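Side-chain contacts in 11R-lipoxygenase (Gersemia fruticosa, PDB 3VF1), which probably uses a non-heme iron to insert molecular oxygen into polyunsaturated fatty acids, in a reaction that depends on calcium: residues A[255-260]-A[378-383]; A[264-269]-A[389-394]; A[395-400]-A[577-582]. All coordinates share one frame; numbering follows the deposited sequence.

How the contacts relate
Well after the N-terminal PLAT domain, the chain forms helix 254-263, which supplies 255-260, and then the loop holding 264-269. After about a hundred residues, including most of a five-stranded sheet, it enters helix 369-410. There 378-383 closes contact 1 and 389-394 closes contact 2; because the four segments alternate along the sequence, these two loops cross rather than nest. Contact 3 follows in series: 395-400, on the same helix, meets 577-582, where helix 557-579 gives way to a turn. Contacts 2 and 3 share the iron, and their centres lie about 7 Å apart. Helix 369-410 is thus tied in turn to the 254-269 region and to helix 557-579.

Contact 1. Residues A[255-260]-A[378-383]; sequences VWFGSQ and WLRCAD
The Phe257 ring takes Leu379 at its edge, with Phe257 CZ 4.1 Å from Leu379 CD2 close to the ring plane, while the aliphatic part of Arg380 comes in obliquely. Arg380 CG stands 3.2 Å from Phe257 CE1, and Arg380 CD follows at 3.6 Å from the same CE1, so the methylenes meet the ring. The guanidinium plane is turned 74° from the ring plane. One face of the guanidinium is covered by Gln260, whose CB lies 3.8 Å from Arg380 NH1, set toward the outer part; at the in-plane edge sits water 1, a weak partner of NH2 that also donates to Gln260 O. Further along the Gln260 chain, NE2 rests over one face of Trp256.

These contacts join helix 254-263 to helix 369-410, the long central helix of the lipoxygenase fold. The local axes run nearly parallel, 19° apart, but stay 12.0 Å from each other at closest approach, a separation bridged by the large side chains. Phe257 spans its part with CG anti to the backbone N (chi1 -176°). Arg380 slides past it in the opposite direction, then bends at chi2 and chi3, which brings a face of its guanidinium to Gln260 CB.

That end is held chiefly from outside the two segments: NE donates to Asn591 O, and Phe261 makes a cation-pi contact. Asn591 also reaches Gln260 OE1 through its side-chain amide. Within 378-383 the charge of Asp383 is near, Arg380 NH1 to Asp383 OD2 being a long 3.7 Å, but the oxygen stands far from the guanidinium plane and receives no N-H.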
# COMPACT_ATOMS: atom_id res chain seq x y z
N VAL A 255 23.42 2.47 -17.72
CA VAL A 255 22.54 3.62 -17.56
C VAL A 255 21.17 3.17 -17.09
O VAL A 255 20.58 3.76 -16.18
CB VAL A 255 22.41 4.42 -18.86
CG1 VAL A 255 21.28 5.44 -18.75
CG2 VAL A 255 23.72 5.12 -19.20
N TRP A 256 20.65 2.12 -17.71
CA TRP A 256 19.38 1.54 -17.30
C TRP A 256 19.49 1.01 -15.88
O TRP A 256 18.61 1.22 -15.05
CB TRP A 256 18.96 0.41 -18.24
CG TRP A 256 17.82 -0.40 -17.72
CD1 TRP A 256 17.89 -1.47 -16.88
CD2 TRP A 256 16.43 -0.21 -18.00
NE1 TRP A 256 16.64 -1.96 -16.62
CE2 TRP A 256 15.72 -1.20 -17.30
CE3 TRP A 256 15.71 0.70 -18.79
CZ2 TRP A 256 14.33 -1.31 -17.35
CZ3 TRP A 256 14.33 0.59 -18.84
CH2 TRP A 256 13.65 -0.41 -18.12
N PHE A 257 20.59 0.31 -15.60
CA PHE A 257 20.84 -0.27 -14.29
C PHE A 257 20.73 0.78 -13.19
O PHE A 257 20.00 0.60 -12.22
CB PHE A 257 22.23 -0.91 -14.26
CG PHE A 257 22.54 -1.62 -12.97
CD1 PHE A 257 22.15 -2.94 -12.79
CD2 PHE A 257 23.23 -0.98 -11.96
CE1 PHE A 257 22.44 -3.60 -11.61
CE2 PHE A 257 23.52 -1.64 -10.77
CZ PHE A 257 23.12 -2.95 -10.60
N GLY A 258 21.46 1.87 -13.35
CA GLY A 258 21.44 2.95 -12.39
C GLY A 258 20.04 3.50 -12.19
O GLY A 258 19.63 3.78 -11.06
N SER A 259 19.31 3.65 -13.29
CA SER A 259 17.98 4.26 -13.24
C SER A 259 16.97 3.37 -12.51
O SER A 259 15.92 3.85 -12.08
CB SER A 259 17.48 4.58 -14.65
OG SER A 259 17.09 3.41 -15.35
N GLN A 260 17.28 2.09 -12.37
CA GLN A 260 16.38 1.16 -11.68
C GLN A 260 16.34 1.41 -10.18
O GLN A 260 15.42 0.97 -9.49
CB GLN A 260 16.79 -0.29 -11.95
CG GLN A 260 16.55 -0.75 -13.38
CD GLN A 260 15.12 -0.51 -13.83
OE1 GLN A 260 14.23 -1.34 -13.59
NE2 GLN A 260 14.88 0.62 -14.48
N TRP A 378 24.27 -9.37 -8.20
CA TRP A 378 24.27 -9.59 -6.75
C TRP A 378 23.84 -8.35 -5.98
O TRP A 378 23.28 -8.45 -4.89
CB TRP A 378 25.65 -10.06 -6.28
CG TRP A 378 25.89 -11.52 -6.49
CD1 TRP A 378 26.52 -12.11 -7.55
CD2 TRP A 378 25.49 -12.59 -5.62
NE1 TRP A 378 26.54 -13.47 -7.40
CE2 TRP A 378 25.92 -13.80 -6.22
CE3 TRP A 378 24.82 -12.65 -4.40
CZ2 TRP A 378 25.69 -15.04 -5.63
CZ3 TRP A 378 24.60 -13.88 -3.82
CH2 TRP A 378 25.04 -15.06 -4.43
N LEU A 379 24.10 -7.17 -6.55
CA LEU A 379 23.66 -5.92 -5.94
C LEU A 379 22.14 -5.79 -6.03
O LEU A 379 21.48 -5.38 -5.08
CB LEU A 379 24.34 -4.73 -6.62
CG LEU A 379 24.01 -3.35 -6.04
CD1 LEU A 379 24.48 -3.23 -4.60
CD2 LEU A 379 24.63 -2.26 -6.90
N ARG A 380 21.59 -6.14 -7.19
CA ARG A 380 20.15 -6.08 -7.41
C ARG A 380 19.42 -7.11 -6.55
O ARG A 380 18.33 -6.86 -6.06
CB ARG A 380 19.82 -6.31 -8.88
CG ARG A 380 20.30 -5.20 -9.80
CD ARG A 380 19.54 -3.91 -9.55
NE ARG A 380 18.12 -4.05 -9.87
CZ ARG A 380 17.17 -3.21 -9.47
NH1 ARG A 380 17.48 -2.15 -8.72
NH2 ARG A 380 15.91 -3.42 -9.82
N CYS A 381 20.03 -8.28 -6.38
CA CYS A 381 19.43 -9.34 -5.58
C CYS A 381 19.23 -8.86 -4.15
O CYS A 381 18.18 -9.09 -3.55
CB CYS A 381 20.30 -10.59 -5.60
SG CYS A 381 19.48 -12.05 -4.90
N ALA A 382 20.23 -8.18 -3.61
CA ALA A 382 20.14 -7.61 -2.28
C ALA A 382 18.99 -6.60 -2.22
O ALA A 382 18.21 -6.58 -1.26
CB ALA A 382 21.44 -6.93 -1.89
N ASP A 383 18.88 -5.78 -3.26
CA ASP A 383 17.85 -4.75 -3.32
C ASP A 383 16.46 -5.37 -3.35
O ASP A 383 15.51 -4.82 -2.79
CB ASP A 383 18.06 -3.86 -4.54
CG ASP A 383 17.07 -2.71 -4.60
OD1 ASP A 383 17.31 -1.69 -3.92
OD2 ASP A 383 16.06 -2.83 -5.33
O HOH W 1 13.63 -1.46 -8.27

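Contact 2. Residues A[264-269]-A[389-394]; sequences GSNPEV and MITHLL. With FE2 (Fe (II) ion), chain E.
Ser265 begins the contact through its backbone, its carbonyl O lying 4.3 Å from Thr391 CG2. Its hydroxyl turns elsewhere, to Ser581 and Thr585. Asn266 meets Thr391 with its amide oxygen: Asn266 OD1 is 2.9 Å from Thr391 OG1, the two side chains crossing at a slant. Asn266 OD1 also accepts a weak bond from the backbone N of Glu268 at 3.5 Å, an Asx-turn type of link within the loop.

The Glu268 and Thr391 side chains reach toward each other from opposite directions. The glutamate chain is extended beyond CG and brings Glu268 OE1 to 3.1 Å from Thr391 OG1, while Glu268 CD packs at 3.7 Å from Thr391 CG2. Thr391 OG1 thus has both acceptors within hydrogen-bonding distance, though its one proton can serve only one at a time. Thr391 is posed for both by chi1 -57°, OG1 beside its backbone N and CG2 against the carboxylate. Glu268 OE2 has a long, weak ion pair with Arg395. Without the carboxylate packed on CG2, an alanine here is likely to leave Thr391 OG1 with Asn266 as its one partner in this loop, and Arg395 without this distant mate.

The neighbouring His392 binds the iron through NE2 at 2.3 Å, so the loop grips the helix one residue ahead of a ligand. The helix widens here into a pi-type turn, with Leu394 N bonded to Met389 O at 3.0 Å. Helix 557-579 touches Glu268, Thr391 and His392, helix 456-465 packs against Met389 and Ile390, and the loop leads from helix 254-263 into strand 271-272.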
# COMPACT_ATOMS: atom_id res chain seq x y z
N GLY A 264 12.61 2.34 -10.56
CA GLY A 264 12.16 0.96 -10.54
C GLY A 264 11.02 0.79 -9.56
O GLY A 264 10.02 1.51 -9.63
N SER A 265 11.16 -0.15 -8.64
CA SER A 265 10.13 -0.40 -7.64
C SER A 265 10.62 -0.08 -6.22
O SER A 265 9.86 -0.22 -5.26
CB SER A 265 9.67 -1.85 -7.70
OG SER A 265 9.07 -2.13 -8.96
N ASN A 266 11.87 0.36 -6.10
CA ASN A 266 12.45 0.62 -4.79
C ASN A 266 13.42 1.80 -4.80
O ASN A 266 14.64 1.61 -4.91
CB ASN A 266 13.17 -0.63 -4.29
CG ASN A 266 13.75 -0.45 -2.90
OD1 ASN A 266 13.37 0.46 -2.17
ND2 ASN A 266 14.69 -1.32 -2.53
N PRO A 267 12.89 3.02 -4.70
CA PRO A 267 13.68 4.25 -4.70
C PRO A 267 14.00 4.76 -3.29
O PRO A 267 14.13 5.97 -3.10
CB PRO A 267 12.76 5.24 -5.41
CG PRO A 267 11.39 4.81 -4.97
CD PRO A 267 11.44 3.31 -4.74
N GLU A 268 14.12 3.85 -2.33
CA GLU A 268 14.26 4.24 -0.92
C GLU A 268 15.68 4.13 -0.37
O GLU A 268 15.93 4.50 0.77
CB GLU A 268 13.34 3.37 -0.05
CG GLU A 268 11.87 3.72 -0.16
CD GLU A 268 11.04 3.06 0.93
OE1 GLU A 268 11.47 2.00 1.44
OE2 GLU A 268 9.97 3.60 1.28
N VAL A 269 16.61 3.62 -1.17
CA VAL A 269 17.93 3.27 -0.65
C VAL A 269 19.04 4.24 -1.04
O VAL A 269 19.81 4.68 -0.20
CB VAL A 269 18.33 1.84 -1.08
CG1 VAL A 269 19.68 1.47 -0.47
CG2 VAL A 269 17.26 0.85 -0.67
N MET A 389 10.38 -7.09 1.38
CA MET A 389 10.07 -7.20 2.80
C MET A 389 9.95 -5.84 3.50
O MET A 389 9.07 -5.66 4.34
CB MET A 389 11.13 -8.04 3.51
CG MET A 389 11.32 -9.43 2.90
SD MET A 389 9.75 -10.26 2.57
CE MET A 389 8.96 -10.17 4.18
N ILE A 390 10.82 -4.90 3.16
CA ILE A 390 10.85 -3.61 3.85
C ILE A 390 10.05 -2.53 3.13
O ILE A 390 9.14 -1.94 3.70
CB ILE A 390 12.29 -3.13 4.07
CG1 ILE A 390 13.00 -4.04 5.08
CG2 ILE A 390 12.30 -1.68 4.57
CD1 ILE A 390 14.45 -3.68 5.33
N THR A 391 10.40 -2.28 1.87
CA THR A 391 9.77 -1.20 1.11
C THR A 391 8.29 -1.47 0.86
O THR A 391 7.47 -0.55 0.94
CB THR A 391 10.47 -0.98 -0.24
OG1 THR A 391 11.85 -0.70 -0.02
CG2 THR A 391 9.82 0.17 -0.99
N HIS A 392 7.95 -2.71 0.55
CA HIS A 392 6.57 -3.04 0.21
C HIS A 392 5.76 -3.52 1.40
O HIS A 392 4.88 -2.82 1.88
CB HIS A 392 6.53 -4.09 -0.91
CG HIS A 392 5.14 -4.49 -1.30
ND1 HIS A 392 4.75 -5.81 -1.41
CD2 HIS A 392 4.05 -3.75 -1.59
CE1 HIS A 392 3.48 -5.86 -1.77
NE2 HIS A 392 3.03 -4.62 -1.88
N LEU A 393 6.06 -4.72 1.89
CA LEU A 393 5.24 -5.33 2.94
C LEU A 393 5.24 -4.53 4.24
O LEU A 393 4.19 -4.13 4.72
CB LEU A 393 5.68 -6.78 3.19
CG LEU A 393 5.35 -7.75 2.05
CD1 LEU A 393 5.91 -9.14 2.33
CD2 LEU A 393 3.85 -7.82 1.82
N LEU A 394 6.42 -4.30 4.81
CA LEU A 394 6.50 -3.59 6.08
C LEU A 394 6.03 -2.14 5.99
O LEU A 394 5.07 -1.74 6.64
CB LEU A 394 7.92 -3.62 6.64
CG LEU A 394 8.10 -2.81 7.93
CD1 LEU A 394 7.18 -3.33 9.03
CD2 LEU A 394 9.55 -2.81 8.39
FE FE2 E . 0.75 -4.60 -1.98
O HOH W 2 0.68 -6.58 -3.23

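Contact 3. Residues A[395-400]-A[577-582]; sequences RCHLMM and AVNFSQ. With FE2 (Fe (II) ion), chain E.
His397 and Asn579 are joined by metal coordination, both binding the same iron(II) ion. His397 NE2 lies 2.2 Å from the iron and Asn579 OD1 2.3 Å, on nearly opposite sides of it: the coordinates give an NE2-iron-OD1 angle of about 157°. Accordingly OD1 sits at the edge of the imidazole, near its plane, with the metal between. Water 2, at 2.4 Å from the iron, is a further ligand. For Asn579 the amide is directed inward by CG standing anti to the backbone N (chi1 -169°).

This is the non-heme iron centre of the lipoxygenase fold. Helix 369-410, with a wider pi-type turn at 395-398, contributes His392 and His397; helix 557-579 contributes His575 and Asn579, and the C-terminal carboxylate of Ile698 completes the set.

Apolar packing adds a second link between the segments, with Cys396 SG 4.2 Å from Val578 CG2. Around this pair Val578 also touches Thr391 and His392, and Cys396 touches Gln574, so the packing continues along the helix interface beside the metal.

Hydrogen bonds within 577-582 shape the turn that carries Asn579. Asn579 O accepts twice, from Gln582 N at 3.2 Å in a type I beta turn and from Gln582 NE2 at 3.0 Å, the latter in the carbonyl plane on a lone pair. Ser581 OG donates to Ala577 O, 2.6 Å away. The other end of the Asn579 amide, ND2, lies 3.8 Å above the centre of the Phe580 ring, and Leu632 provides the main polar partner of this side chain beyond the metal.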
# COMPACT_ATOMS: atom_id res chain seq x y z
N ARG A 395 6.72 -1.36 5.16
CA ARG A 395 6.54 0.09 5.17
C ARG A 395 5.24 0.57 4.52
O ARG A 395 4.88 1.74 4.65
CB ARG A 395 7.74 0.77 4.52
CG ARG A 395 9.01 0.71 5.36
CD ARG A 395 10.15 1.50 4.74
NE ARG A 395 9.86 2.92 4.63
CZ ARG A 395 9.98 3.80 5.63
NH1 ARG A 395 10.37 3.40 6.83
NH2 ARG A 395 9.69 5.08 5.42
N CYS A 396 4.53 -0.33 3.84
CA CYS A 396 3.22 0.01 3.29
C CYS A 396 2.11 -0.80 3.96
O CYS A 396 1.26 -0.24 4.65
CB CYS A 396 3.18 -0.21 1.77
SG CYS A 396 4.13 0.97 0.79
N HIS A 397 2.13 -2.11 3.75
CA HIS A 397 1.06 -2.97 4.26
C HIS A 397 0.96 -2.93 5.79
O HIS A 397 -0.07 -2.54 6.33
CB HIS A 397 1.26 -4.41 3.78
CG HIS A 397 0.87 -4.63 2.35
ND1 HIS A 397 -0.21 -5.41 1.99
CD2 HIS A 397 1.40 -4.18 1.20
CE1 HIS A 397 -0.33 -5.43 0.68
NE2 HIS A 397 0.64 -4.68 0.17
N LEU A 398 2.03 -3.33 6.47
CA LEU A 398 1.98 -3.50 7.92
C LEU A 398 1.96 -2.18 8.69
O LEU A 398 1.27 -2.06 9.71
CB LEU A 398 3.15 -4.36 8.40
CG LEU A 398 3.22 -5.77 7.79
CD1 LEU A 398 4.33 -6.58 8.43
CD2 LEU A 398 1.88 -6.49 7.93
N MET A 399 2.70 -1.18 8.22
CA MET A 399 2.78 0.10 8.92
C MET A 399 1.49 0.91 8.82
O MET A 399 1.25 1.80 9.64
CB MET A 399 3.96 0.92 8.39
CG MET A 399 5.32 0.49 8.94
SD MET A 399 5.52 0.86 10.69
CE MET A 399 5.67 2.64 10.66
N MET A 400 0.66 0.61 7.83
CA MET A 400 -0.58 1.35 7.63
C MET A 400 -1.79 0.68 8.26
O MET A 400 -2.81 1.32 8.49
CB MET A 400 -0.84 1.56 6.13
CG MET A 400 0.07 2.58 5.47
SD MET A 400 -0.01 4.21 6.23
CE MET A 400 1.49 4.21 7.20
N ALA A 577 3.45 2.89 -6.30
CA ALA A 577 4.77 3.06 -6.91
C ALA A 577 5.64 1.83 -6.74
O ALA A 577 6.39 1.46 -7.64
CB ALA A 577 5.46 4.29 -6.34
N VAL A 578 5.54 1.19 -5.57
CA VAL A 578 6.40 0.05 -5.25
C VAL A 578 5.69 -1.29 -5.43
O VAL A 578 6.28 -2.33 -5.16
CB VAL A 578 6.91 0.14 -3.80
CG1 VAL A 578 7.44 1.53 -3.50
CG2 VAL A 578 5.81 -0.24 -2.82
N ASN A 579 4.44 -1.27 -5.86
CA ASN A 579 3.66 -2.50 -6.00
C ASN A 579 3.33 -2.83 -7.46
O ASN A 579 3.70 -3.89 -7.96
CB ASN A 579 2.38 -2.41 -5.17
CG ASN A 579 1.66 -3.75 -5.06
OD1 ASN A 579 1.73 -4.42 -4.02
ND2 ASN A 579 0.97 -4.13 -6.12
N PHE A 580 2.63 -1.92 -8.13
CA PHE A 580 2.14 -2.19 -9.48
C PHE A 580 3.22 -2.01 -10.54
O PHE A 580 2.99 -2.25 -11.73
CB PHE A 580 0.92 -1.32 -9.79
CG PHE A 580 -0.26 -1.60 -8.92
CD1 PHE A 580 -1.03 -2.73 -9.13
CD2 PHE A 580 -0.59 -0.75 -7.88
CE1 PHE A 580 -2.11 -3.01 -8.32
CE2 PHE A 580 -1.67 -1.02 -7.06
CZ PHE A 580 -2.43 -2.15 -7.28
N SER A 581 4.41 -1.58 -10.11
CA SER A 581 5.56 -1.47 -10.99
C SER A 581 6.38 -2.75 -10.98
O SER A 581 7.42 -2.84 -11.64
CB SER A 581 6.43 -0.30 -10.55
OG SER A 581 6.89 -0.49 -9.23
N GLN A 582 5.91 -3.75 -10.24
CA GLN A 582 6.69 -4.97 -10.00
C GLN A 582 6.85 -5.85 -11.23
O GLN A 582 7.81 -6.62 -11.31
CB GLN A 582 6.06 -5.78 -8.86
CG GLN A 582 6.44 -5.29 -7.48
CD GLN A 582 5.88 -6.17 -6.38
OE1 GLN A 582 6.62 -6.83 -5.66
NE2 GLN A 582 4.56 -6.17 -6.25
FE FE2 E . 0.75 -4.60 -1.98
O HOH W 2 0.68 -6.58 -3.23